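Long-range contact in ricin B-related lectin (Polyporus squamosus, PDB 5MUA), which binds galactose through a beta-trefoil lectin domain and carries a papain-like protease domain, activated by calcium and bound here by the inhibitor E-64: residues Gly177-Leu182 / Gly231-Cys236. Numbering follows the deposited sequence.
Sequences GLYLVL and GFALLC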
# COMPACT_ATOMS: atom_id res chain seq x y z
N GLY B 177 2.58 3.63 17.09
CA GLY B 177 2.22 4.14 18.41
C GLY B 177 1.62 5.53 18.48
O GLY B 177 0.83 5.80 19.39
N LEU B 178 2.07 6.44 17.62
CA LEU B 178 1.67 7.83 17.68
C LEU B 178 1.33 8.24 16.28
O LEU B 178 2.14 8.05 15.36
CB LEU B 178 2.83 8.70 18.18
CG LEU B 178 2.48 10.20 18.28
CD1 LEU B 178 1.38 10.46 19.32
CD2 LEU B 178 3.75 11.06 18.56
N TYR B 179 0.12 8.73 16.11
CA TYR B 179 -0.36 9.12 14.79
C TYR B 179 -0.61 10.62 14.64
O TYR B 179 -1.29 11.21 15.48
CB TYR B 179 -1.67 8.40 14.50
CG TYR B 179 -1.51 6.95 14.29
CD1 TYR B 179 -1.18 6.46 13.07
CD2 TYR B 179 -1.57 6.04 15.39
CE1 TYR B 179 -0.99 5.09 12.86
CE2 TYR B 179 -1.46 4.67 15.18
CZ TYR B 179 -1.15 4.20 13.90
OH TYR B 179 -0.98 2.87 13.68
N LEU B 180 -0.19 11.19 13.52
CA LEU B 180 -0.67 12.50 13.05
C LEU B 180 -2.01 12.32 12.36
O LEU B 180 -2.20 11.42 11.52
CB LEU B 180 0.28 13.20 12.10
CG LEU B 180 -0.19 14.52 11.46
CD1 LEU B 180 -0.37 15.52 12.62
CD2 LEU B 180 0.90 15.01 10.50
N VAL B 181 -2.95 13.15 12.74
CA VAL B 181 -4.28 13.16 12.12
C VAL B 181 -4.20 14.22 11.04
O VAL B 181 -3.96 15.41 11.30
CB VAL B 181 -5.39 13.50 13.15
CG1 VAL B 181 -6.74 13.73 12.48
CG2 VAL B 181 -5.51 12.45 14.24
N LEU B 182 -4.42 13.80 9.78
CA LEU B 182 -4.35 14.71 8.66
C LEU B 182 -5.62 15.49 8.48
O LEU B 182 -6.69 15.03 8.87
CB LEU B 182 -4.15 13.89 7.36
CG LEU B 182 -2.82 13.13 7.42
CD1 LEU B 182 -2.82 12.19 6.23
CD2 LEU B 182 -1.59 14.04 7.39
N GLY B 231 9.34 8.99 14.64
CA GLY B 231 8.66 8.79 15.88
C GLY B 231 7.17 9.03 15.87
O GLY B 231 6.55 9.10 16.93
N PHE B 232 6.58 9.11 14.67
CA PHE B 232 5.13 9.10 14.51
C PHE B 232 4.81 8.58 13.09
O PHE B 232 5.71 8.50 12.23
CB PHE B 232 4.53 10.51 14.61
CG PHE B 232 4.93 11.43 13.49
CD1 PHE B 232 6.21 12.00 13.40
CD2 PHE B 232 4.00 11.82 12.54
CE1 PHE B 232 6.54 12.86 12.33
CE2 PHE B 232 4.35 12.69 11.51
CZ PHE B 232 5.61 13.20 11.40
N ALA B 233 3.52 8.29 12.89
CA ALA B 233 3.02 7.84 11.61
C ALA B 233 1.85 8.67 11.26
O ALA B 233 1.33 9.42 12.07
CB ALA B 233 2.62 6.36 11.69
N LEU B 234 1.43 8.54 10.01
CA LEU B 234 0.22 9.18 9.52
C LEU B 234 -0.95 8.21 9.58
O LEU B 234 -0.85 7.07 9.07
CB LEU B 234 0.42 9.67 8.08
CG LEU B 234 1.58 10.64 7.76
CD1 LEU B 234 1.49 11.12 6.34
CD2 LEU B 234 1.71 11.82 8.71
N LEU B 235 -2.06 8.63 10.18
CA LEU B 235 -3.25 7.78 10.24
C LEU B 235 -3.90 7.64 8.89
O LEU B 235 -4.32 8.61 8.32
CB LEU B 235 -4.30 8.31 11.23
CG LEU B 235 -5.56 7.41 11.38
CD1 LEU B 235 -5.23 5.97 11.78
CD2 LEU B 235 -6.54 8.04 12.31
N CYS B 236 -3.93 6.41 8.36
CA CYS B 236 -4.70 6.15 7.16
C CYS B 236 -5.19 4.72 7.30
O CYS B 236 -4.44 3.79 7.11
CB CYS B 236 -3.85 6.29 5.89
SG CYS B 236 -4.81 5.97 4.38
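A parallel strand pairing beside a calcium site at the subunit interface joins 177-182 to 231-236, with helix 208-226 in the connection between them. Ser175 and Asp176 are the calcium ligands on this side; Glu204 of the second subunit grips Gly177 N and Leu178 N, and that subunit probably supplies the remaining ligands. Leu178 O accepts a hydrogen bond from Ala233 N at 2.8 Å, nearly along its C=O axis. Leu180 N in turn donates to Ala233 O at 2.7 Å, while the CA-H of Tyr179 also points at that oxygen. The third bond, Leu235 N to Leu180 O at 3.1 Å, is almost straight at 178° and lies in the carbonyl plane. On its other edge strand 178-180 runs antiparallel to strand 144-152, which pairs in turn with strand 7-13 of the trefoil.

Side chains alternate between the two faces. On one, the Tyr179 ring, its CG anti to the carbonyl carbon (chi1 -70°), reaches past Ala233, with CE1 4.0 Å from Ala233 CB. Leu235 N and Leu234 C meet the ring at its edge, and Leu235 CD1 sits over the rim of one face, 4.2 Å above the plane. The Tyr179 hydroxyl hydrogen-bonds to Asp176 N and probably steadies that ligand, with the Ala233 side chain about 4 Å from the calcium ion at nearest atoms.

On the opposite face Leu180 and Leu234 lie side by side and point the same way, their CD2 methyls 3.7 Å apart. Leu182 crosses Leu234 at about a right angle, and Trp222 of helix 208-226 packs against both. Phe232 CG lies in the crowded position between its backbone N and carbonyl carbon (chi1 67°), and Phe232 CD2 comes to 4.0 Å from Leu180 CB; Ile205 of the second subunit packs on Phe232.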